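Local coordinates for protein pyridoxal kinase (Entamoeba histolytica, PDB 4S1H) that probably phosphorylates pyridoxal with ATP to give pyridoxal 5'-phosphate, as a pyridoxal kinase of the ribokinase-like superfamily, at residues T45-V50 and G254-N259; T151-N156 and C165-E170; S226-G231 and E235-R240. All blocks are in the same frame, centred on the assembly; numbering follows the deposited sequence.

Following the chain from the N terminus, the first segment met is 45-50, in the loop between strands 33-41 and 52-54; its partner, 254-259, comes only after helix 234-250, so contact 1 closes a loop of about 200 residues that holds most of the helices and strands. Contacts 2 and 3 are both nested inside that loop and follow one another in series. Contact 2 closes a short turn from the end of helix 144-151 onto helix 158-170, and contact 3 closes the tight connection between helices 216-229 and 234-250. None touches another: nearest atoms of contacts 2 and 3 are about 13 Å apart, as are those of contacts 1 and 3.

Contact 1: T45-V50 and G254-N259; sequences TGYPVV and GTAEIN
Tyr47 and Glu257 reach each other through the same first turn of their side chains: each CG stands anti to its own carbonyl carbon and beside the backbone N (chi1 -65° in Tyr47, and close to that in Glu257). The glutamate chain then bends at chi2, which carries its carboxylate to the tyrosine hydroxyl. Tyr47 OH donates to Glu257 OE2 at 2.7 Å, a short hydrogen bond between two loops more than 200 residues apart. Glu257 OE2 lies at the edge of the ring, in its plane, 3.5 Å from Tyr47 CE1. On the acceptor side, the hydroxyl meets OE2 from the anti side and 18° out of the carboxylate plane. The two side chains run at about a right angle, yet ring and carboxylate are turned only 26° from each other. Beside the bond, Ala256 CB lies 3.8 Å from Tyr47 OH, and the aliphatic Glu257 CG is 3.5 Å from the same oxygen.

The other carboxylate oxygen, Glu257 OE1, accepts from Phe16 N, so both oxygens are held and the group has little freedom to rotate. His44 joins the two loops a second time: its NE2 is hydrogen-bonded to Ala256 O, while its ring meets that of Tyr47. From the second subunit, Asn70 packs on Tyr47, which places this surface contact at the edge of the subunit interface.

Thr45, two residues before the tyrosine, is a pyridoxal 5'-phosphate-binding residue whose ligand is absent from this ADP complex, and the side chain of Glu257 is about 12 Å from the bound ADP. The contact is a tyrosine-carboxylate hydrogen bond joining two surface loops on the active-site side of a ribokinase-like fold.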
loop_
_atom_site.group_PDB
_atom_site.type_symbol
_atom_site.label_atom_id
_atom_site.label_comp_id
_atom_site.label_asym_id
_atom_site.label_seq_id
_atom_site.Cartn_x
_atom_site.Cartn_y
_atom_site.Cartn_z
ATOM N N THR A 45 10.863 -7.690 -10.382
ATOM C CA THR A 45 12.123 -7.944 -11.103
ATOM C C THR A 45 12.017 -9.028 -12.196
ATOM O O THR A 45 12.898 -9.170 -13.053
ATOM C CB THR A 45 13.244 -8.241 -10.078
ATOM O OG1 THR A 45 12.784 -9.220 -9.145
ATOM C CG2 THR A 45 13.587 -6.989 -9.269
ATOM N N GLY A 46 10.949 -9.812 -12.141
ATOM C CA GLY A 46 10.540 -10.709 -13.231
ATOM C C GLY A 46 10.290 -10.155 -14.631
ATOM O O GLY A 46 10.347 -10.903 -15.606
ATOM N N TYR A 47 9.994 -8.860 -14.752
ATOM C CA TYR A 47 9.749 -8.261 -16.053
ATOM C C TYR A 47 11.072 -7.852 -16.729
ATOM O O TYR A 47 12.073 -7.647 -16.023
ATOM C CB TYR A 47 8.834 -7.023 -15.910
ATOM C CG TYR A 47 7.425 -7.360 -15.421
ATOM C CD1 TYR A 47 7.145 -7.495 -14.055
ATOM C CD2 TYR A 47 6.400 -7.569 -16.315
ATOM C CE1 TYR A 47 5.868 -7.802 -13.594
ATOM C CE2 TYR A 47 5.117 -7.886 -15.866
ATOM C CZ TYR A 47 4.859 -7.994 -14.516
ATOM O OH TYR A 47 3.598 -8.347 -14.062
ATOM N N PRO A 48 11.075 -7.694 -18.063
ATOM C CA PRO A 48 12.258 -7.254 -18.827
ATOM C C PRO A 48 12.821 -5.880 -18.486
ATOM O O PRO A 48 14.001 -5.643 -18.690
ATOM C CB PRO A 48 11.766 -7.209 -20.273
ATOM C CG PRO A 48 10.561 -8.055 -20.312
ATOM C CD PRO A 48 9.953 -8.049 -18.957
ATOM N N VAL A 49 11.962 -4.963 -18.049
ATOM C CA VAL A 49 12.388 -3.636 -17.645
ATOM C C VAL A 49 11.808 -3.452 -16.259
ATOM O O VAL A 49 10.680 -3.873 -16.019
ATOM C CB VAL A 49 11.823 -2.592 -18.629
ATOM C CG1 VAL A 49 12.107 -1.166 -18.189
ATOM C CG2 VAL A 49 12.367 -2.811 -20.035
ATOM N N VAL A 50 12.613 -2.905 -15.345
ATOM C CA VAL A 50 12.214 -2.649 -13.969
ATOM C C VAL A 50 12.572 -1.203 -13.635
ATOM O O VAL A 50 13.649 -0.912 -13.139
ATOM C CB VAL A 50 12.891 -3.605 -12.965
ATOM C CG1 VAL A 50 12.308 -3.454 -11.573
ATOM C CG2 VAL A 50 12.748 -5.059 -13.422
ATOM N N GLY A 254 -2.088 -16.194 -14.588
ATOM C CA GLY A 254 -0.694 -16.114 -15.058
ATOM C C GLY A 254 0.262 -16.758 -14.071
ATOM O O GLY A 254 -0.143 -17.451 -13.132
ATOM N N THR A 255 1.549 -16.556 -14.304
ATOM C CA THR A 255 2.537 -16.654 -13.229
ATOM C C THR A 255 3.172 -15.291 -12.942
ATOM O O THR A 255 3.906 -15.162 -11.957
ATOM C CB THR A 255 3.612 -17.714 -13.528
ATOM O OG1 THR A 255 4.199 -17.454 -14.805
ATOM C CG2 THR A 255 2.992 -19.109 -13.530
ATOM N N ALA A 256 2.855 -14.289 -13.779
ATOM C CA ALA A 256 3.365 -12.930 -13.640
ATOM C C ALA A 256 2.981 -12.329 -12.288
ATOM O O ALA A 256 3.848 -11.803 -11.579
ATOM C CB ALA A 256 2.854 -12.040 -14.782
ATOM N N GLU A 257 1.688 -12.426 -11.940
ATOM C CA GLU A 257 1.137 -11.826 -10.707
ATOM C C GLU A 257 0.089 -12.710 -10.037
ATOM O O GLU A 257 -0.775 -13.266 -10.726
ATOM C CB GLU A 257 0.476 -10.482 -11.012
ATOM C CG GLU A 257 1.382 -9.451 -11.656
ATOM C CD GLU A 257 2.472 -8.887 -10.767
ATOM O OE1 GLU A 257 2.532 -9.122 -9.511
ATOM O OE2 GLU A 257 3.261 -8.106 -11.348
ATOM N N ILE A 258 0.198 -12.867 -8.712
ATOM C CA ILE A 258 -0.784 -13.627 -7.937
ATOM C C ILE A 258 -2.080 -12.853 -7.832
ATOM O O ILE A 258 -2.083 -11.608 -7.842
ATOM C CB ILE A 258 -0.288 -14.033 -6.530
ATOM C CG1 ILE A 258 0.123 -12.808 -5.708
ATOM C CG2 ILE A 258 0.846 -15.051 -6.659
ATOM C CD1 ILE A 258 0.439 -13.108 -4.270
ATOM N N ASN A 259 -3.185 -13.593 -7.780
ATOM C CA ASN A 259 -4.530 -13.011 -7.833
ATOM C C ASN A 259 -5.047 -12.550 -6.441
ATOM O O ASN A 259 -6.164 -12.878 -6.039
ATOM C CB ASN A 259 -5.473 -14.024 -8.472
ATOM C CG ASN A 259 -6.775 -13.429 -8.930
ATOM O OD1 ASN A 259 -6.908 -12.208 -9.067
ATOM N ND2 ASN A 259 -7.738 -14.289 -9.218
#

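Contact 2: T151-N156 and C165-E170; sequences TGLEVN and CHILHE
An ST turn at the end of helix 144-151 forms the first half of this contact, and Thr151 uses its two branches for two different jobs. Thr151 OG1 accepts from Leu153 N at 3.3 Å (N-H...O 154°) and is also hydrogen-bonded to Leu147 O, one helical turn back. Its methyl faces helix 158-170. With chi1 at 60°, OG1 sits between the backbone N and the carbonyl carbon, while CG2 lies anti to that carbonyl carbon and points across to the neighbouring helix.

There the methyl meets the branched end of Leu168. Thr151 CG2 is 3.8 Å from Leu168 CG and the same distance from Leu168 CD2, with CD1 a little farther off, so it rests against the fork of the leucine. The two side chains cross at about a right angle. Ile167 comes in next to this pair, its CB 4.3 Å from Thr151 CG2.

The chain makes its turn between the helices at Gly152, the first residue to leave helical geometry, with a positive phi of 76°. That brings Leu153 back toward helix 158-170, and Leu153 CD1 lies 4.2 Å from Ile167 CG1 at the more exposed margin. In the fold this is the loop joining two successive helices, packed against strand 175-183: Leu168 also touches Ile176 of that strand and Leu147 of the preceding helix. Farther along the loop, Val155 is buried between Leu147 and Ala164, one from each helix, and Asn156 N is hydrogen-bonded to Glu160 OE1 near the start of helix 158-170.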
loop_
_atom_site.group_PDB
_atom_site.type_symbol
_atom_site.label_atom_id
_atom_site.label_comp_id
_atom_site.label_asym_id
_atom_site.label_seq_id
_atom_site.Cartn_x
_atom_site.Cartn_y
_atom_site.Cartn_z
ATOM N N THR A 151 23.493 -19.967 5.817
ATOM C CA THR A 151 24.302 -20.920 6.584
ATOM C C THR A 151 25.556 -21.429 5.861
ATOM O O THR A 151 26.491 -21.954 6.501
ATOM C CB THR A 151 23.473 -22.147 6.987
ATOM O OG1 THR A 151 22.987 -22.807 5.813
ATOM C CG2 THR A 151 22.335 -21.758 7.857
ATOM N N GLY A 152 25.592 -21.310 4.533
ATOM C CA GLY A 152 26.660 -21.909 3.739
ATOM C C GLY A 152 26.539 -23.409 3.547
ATOM O O GLY A 152 27.503 -24.062 3.124
ATOM N N LEU A 153 25.376 -23.981 3.874
ATOM C CA LEU A 153 25.113 -25.414 3.719
ATOM C C LEU A 153 24.122 -25.626 2.574
ATOM O O LEU A 153 23.230 -24.818 2.331
ATOM C CB LEU A 153 24.512 -25.970 5.012
ATOM C CG LEU A 153 25.402 -26.050 6.255
ATOM C CD1 LEU A 153 24.765 -26.898 7.341
ATOM C CD2 LEU A 153 26.777 -26.611 5.915
ATOM N N GLU A 154 24.297 -26.729 1.858
ATOM C CA GLU A 154 23.318 -27.107 0.841
ATOM C C GLU A 154 22.001 -27.433 1.562
ATOM O O GLU A 154 22.021 -27.995 2.651
ATOM C CB GLU A 154 23.812 -28.330 0.041
ATOM C CG GLU A 154 25.019 -28.100 -0.881
ATOM C CD GLU A 154 24.818 -28.604 -2.318
ATOM O OE1 GLU A 154 23.881 -28.153 -3.016
ATOM O OE2 GLU A 154 25.621 -29.447 -2.764
ATOM N N VAL A 155 20.877 -27.113 0.947
ATOM C CA VAL A 155 19.550 -27.489 1.488
ATOM C C VAL A 155 18.708 -28.050 0.355
ATOM O O VAL A 155 18.025 -27.311 -0.332
ATOM C CB VAL A 155 18.819 -26.315 2.172
ATOM C CG1 VAL A 155 17.543 -26.833 2.804
ATOM C CG2 VAL A 155 19.722 -25.692 3.226
ATOM N N ASN A 156 18.818 -29.368 0.158
ATOM C CA ASN A 156 18.132 -30.077 -0.922
ATOM C C ASN A 156 17.135 -31.111 -0.415
ATOM O O ASN A 156 16.619 -31.894 -1.206
ATOM C CB ASN A 156 19.162 -30.766 -1.833
ATOM C CG ASN A 156 20.137 -29.800 -2.449
ATOM O OD1 ASN A 156 19.772 -28.865 -3.169
ATOM N ND2 ASN A 156 21.405 -30.007 -2.130
ATOM N N CYS A 165 19.200 -25.583 9.949
ATOM C CA CYS A 165 18.436 -24.902 11.026
ATOM C C CYS A 165 19.218 -24.956 12.331
ATOM O O CYS A 165 19.218 -23.997 13.096
ATOM C CB CYS A 165 17.062 -25.531 11.238
ATOM S SG CYS A 165 15.867 -25.088 9.952
ATOM N N HIS A 166 19.870 -26.078 12.593
ATOM C CA HIS A 166 20.689 -26.179 13.800
ATOM C C HIS A 166 21.657 -24.993 13.943
ATOM O O HIS A 166 21.746 -24.358 15.018
ATOM C CB HIS A 166 21.420 -27.510 13.807
ATOM C CG HIS A 166 22.353 -27.677 14.965
ATOM N ND1 HIS A 166 21.893 -27.926 16.243
ATOM C CD2 HIS A 166 23.694 -27.524 15.062
ATOM C CE1 HIS A 166 22.922 -27.997 17.070
ATOM N NE2 HIS A 166 24.027 -27.758 16.380
ATOM N N ILE A 167 22.344 -24.674 12.846
ATOM C CA ILE A 167 23.377 -23.653 12.851
ATOM C C ILE A 167 22.749 -22.330 13.326
ATOM O O ILE A 167 23.289 -21.626 14.185
ATOM C CB ILE A 167 23.975 -23.441 11.437
ATOM C CG1 ILE A 167 24.745 -24.694 10.945
ATOM C CG2 ILE A 167 24.862 -22.215 11.389
ATOM C CD1 ILE A 167 25.972 -25.062 11.745
ATOM N N LEU A 168 21.566 -22.049 12.815
ATOM C CA LEU A 168 20.892 -20.797 13.165
ATOM C C LEU A 168 20.296 -20.799 14.561
ATOM O O LEU A 168 20.340 -19.772 15.242
ATOM C CB LEU A 168 19.827 -20.470 12.124
ATOM C CG LEU A 168 20.378 -20.283 10.723
ATOM C CD1 LEU A 168 19.216 -19.806 9.847
ATOM C CD2 LEU A 168 21.553 -19.315 10.622
ATOM N N HIS A 169 19.703 -21.910 14.970
ATOM C CA HIS A 169 19.250 -22.070 16.346
ATOM C C HIS A 169 20.395 -21.908 17.360
ATOM O O HIS A 169 20.196 -21.314 18.405
ATOM C CB HIS A 169 18.602 -23.412 16.597
ATOM C CG HIS A 169 17.307 -23.636 15.881
ATOM N ND1 HIS A 169 16.287 -22.715 15.857
ATOM C CD2 HIS A 169 16.848 -24.726 15.215
ATOM C CE1 HIS A 169 15.265 -23.215 15.179
ATOM N NE2 HIS A 169 15.580 -24.446 14.799
ATOM N N GLU A 170 21.586 -22.423 17.041
ATOM C CA GLU A 170 22.765 -22.242 17.919
ATOM C C GLU A 170 23.155 -20.759 18.070
ATOM O O GLU A 170 23.728 -20.395 19.078
ATOM C CB GLU A 170 23.943 -23.050 17.410
ATOM C CG GLU A 170 23.746 -24.535 17.623
ATOM C CD GLU A 170 23.971 -24.969 19.063
ATOM O OE1 GLU A 170 25.142 -25.234 19.430
ATOM O OE2 GLU A 170 22.969 -25.077 19.818
#

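Contact 3: S226-G231 and E235-R240; sequences SWIIKG and EHAVNR
An alpha-alpha hairpin brings the end of helix 216-229 beside the start of helix 234-250, and Trp227 and Arg240 meet across it in a cation-pi pair. Arg240 lays its extended chain over one face of the indole. Arg240 CD sits 3.7 Å from the centroid of the Trp227 five-membered ring, a CH-pi contact, and Arg240 CZ is 4.5 Å from the centroid of the six-membered ring, 6° off its normal. The guanidinium is not stacked flat: its plane stands 89° to the indole, so it comes down edge first, with Arg240 NH1 3.2 Å from Trp227 CZ3.

Between the helices, Ala237 faces Trp227 at close quarters, CB to CB 3.6 Å, and the CA atoms are 5.3 Å apart. Ile228 CG1 lies 4.2 Å from Ala237 CB. The first helix ends in a Schellman motif at Gly231, whose positive phi (94°) turns the chain into the short link.

Arg240 NE forms a salt bridge with Glu272 OE2, which helps fix the chain over the ring, while Glu272 OE1 is hydrogen-bonded to His236 ND1. The ring of Phe29 meets Trp227 edge-to-face.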
loop_
_atom_site.group_PDB
_atom_site.type_symbol
_atom_site.label_atom_id
_atom_site.label_comp_id
_atom_site.label_asym_id
_atom_site.label_seq_id
_atom_site.Cartn_x
_atom_site.Cartn_y
_atom_site.Cartn_z
ATOM N N SER A 226 -0.562 -12.003 10.385
ATOM C CA SER A 226 -1.900 -11.529 10.757
ATOM C C SER A 226 -2.551 -12.509 11.752
ATOM O O SER A 226 -3.100 -12.089 12.746
ATOM C CB SER A 226 -2.790 -11.329 9.542
ATOM O OG SER A 226 -2.222 -10.340 8.702
ATOM N N TRP A 227 -2.464 -13.822 11.495
ATOM C CA TRP A 227 -3.074 -14.787 12.408
ATOM C C TRP A 227 -2.336 -14.872 13.759
ATOM O O TRP A 227 -2.974 -14.970 14.784
ATOM C CB TRP A 227 -3.165 -16.172 11.780
ATOM C CG TRP A 227 -4.219 -16.301 10.748
ATOM C CD1 TRP A 227 -4.052 -16.752 9.492
ATOM C CD2 TRP A 227 -5.622 -15.986 10.887
ATOM N NE1 TRP A 227 -5.256 -16.745 8.826
ATOM C CE2 TRP A 227 -6.231 -16.264 9.659
ATOM C CE3 TRP A 227 -6.424 -15.500 11.941
ATOM C CZ2 TRP A 227 -7.598 -16.051 9.421
ATOM C CZ3 TRP A 227 -7.785 -15.266 11.702
ATOM C CH2 TRP A 227 -8.360 -15.551 10.455
ATOM N N ILE A 228 -1.021 -14.738 13.741
ATOM C CA ILE A 228 -0.277 -14.598 14.994
ATOM C C ILE A 228 -0.756 -13.390 15.798
ATOM O O ILE A 228 -0.994 -13.484 17.006
ATOM C CB ILE A 228 1.224 -14.504 14.743
ATOM C CG1 ILE A 228 1.779 -15.842 14.222
ATOM C CG2 ILE A 228 1.955 -14.115 16.016
ATOM C CD1 ILE A 228 3.156 -15.752 13.640
ATOM N N ILE A 229 -0.889 -12.273 15.111
ATOM C CA ILE A 229 -1.417 -11.073 15.741
ATOM C C ILE A 229 -2.795 -11.295 16.354
ATOM O O ILE A 229 -3.082 -10.801 17.471
ATOM C CB ILE A 229 -1.392 -9.848 14.768
ATOM C CG1 ILE A 229 0.055 -9.434 14.522
ATOM C CG2 ILE A 229 -2.207 -8.680 15.321
ATOM C CD1 ILE A 229 0.271 -8.442 13.396
ATOM N N LYS A 230 -3.670 -11.988 15.631
ATOM C CA LYS A 230 -5.022 -12.297 16.122
ATOM C C LYS A 230 -5.052 -13.339 17.269
ATOM O O LYS A 230 -6.132 -13.639 17.789
ATOM C CB LYS A 230 -5.928 -12.736 14.963
ATOM C CG LYS A 230 -6.166 -11.687 13.863
ATOM C CD LYS A 230 -6.959 -10.500 14.339
ATOM C CE LYS A 230 -7.017 -9.440 13.248
ATOM N NZ LYS A 230 -7.752 -8.241 13.732
ATOM N N GLY A 231 -3.897 -13.876 17.659
ATOM C CA GLY A 231 -3.782 -14.763 18.798
ATOM C C GLY A 231 -3.862 -16.240 18.469
ATOM O O GLY A 231 -4.042 -17.057 19.365
ATOM N N GLU A 235 1.085 -23.216 14.819
ATOM C CA GLU A 235 0.709 -24.352 13.962
ATOM C C GLU A 235 -0.514 -24.046 13.118
ATOM O O GLU A 235 -0.533 -24.321 11.918
ATOM C CB GLU A 235 0.396 -25.618 14.774
ATOM C CG GLU A 235 1.594 -26.371 15.250
ATOM C CD GLU A 235 1.198 -27.682 15.916
ATOM O OE1 GLU A 235 0.064 -28.161 15.654
ATOM O OE2 GLU A 235 2.003 -28.190 16.718
ATOM N N HIS A 236 -1.531 -23.497 13.770
ATOM C CA HIS A 236 -2.797 -23.188 13.111
ATOM C C HIS A 236 -2.636 -21.975 12.191
ATOM O O HIS A 236 -3.223 -21.974 11.095
ATOM C CB HIS A 236 -3.901 -23.016 14.166
ATOM C CG HIS A 236 -4.141 -24.258 14.983
ATOM N ND1 HIS A 236 -4.910 -25.307 14.532
ATOM C CD2 HIS A 236 -3.650 -24.643 16.185
ATOM C CE1 HIS A 236 -4.913 -26.272 15.437
ATOM N NE2 HIS A 236 -4.143 -25.900 16.442
ATOM N N ALA A 237 -1.834 -20.972 12.596
ATOM C CA ALA A 237 -1.553 -19.797 11.757
ATOM C C ALA A 237 -0.861 -20.228 10.466
ATOM O O ALA A 237 -1.227 -19.814 9.380
ATOM C CB ALA A 237 -0.713 -18.756 12.502
ATOM N N VAL A 238 0.111 -21.129 10.595
ATOM C CA VAL A 238 0.816 -21.616 9.405
ATOM C C VAL A 238 -0.134 -22.382 8.464
ATOM O O VAL A 238 -0.150 -22.162 7.237
ATOM C CB VAL A 238 1.987 -22.540 9.776
ATOM C CG1 VAL A 238 2.583 -23.225 8.543
ATOM C CG2 VAL A 238 3.076 -21.765 10.503
ATOM N N ASN A 239 -0.951 -23.264 9.042
ATOM C CA ASN A 239 -1.881 -24.084 8.249
ATOM C C ASN A 239 -2.896 -23.204 7.528
ATOM O O ASN A 239 -3.154 -23.377 6.351
ATOM C CB ASN A 239 -2.565 -25.108 9.154
ATOM C CG ASN A 239 -3.112 -26.306 8.389
ATOM O OD1 ASN A 239 -3.504 -26.210 7.215
ATOM N ND2 ASN A 239 -3.212 -27.417 9.073
ATOM N N ARG A 240 -3.442 -22.211 8.234
ATOM C CA ARG A 240 -4.385 -21.280 7.595
ATOM C C ARG A 240 -3.723 -20.505 6.469
ATOM O O ARG A 240 -4.294 -20.334 5.401
ATOM C CB ARG A 240 -4.936 -20.281 8.601
ATOM C CG ARG A 240 -5.879 -20.888 9.604
ATOM C CD ARG A 240 -6.467 -19.819 10.524
ATOM N NE ARG A 240 -7.273 -20.415 11.571
ATOM C CZ ARG A 240 -8.010 -19.735 12.466
ATOM N NH1 ARG A 240 -8.046 -18.418 12.447
ATOM N NH2 ARG A 240 -8.722 -20.399 13.370
#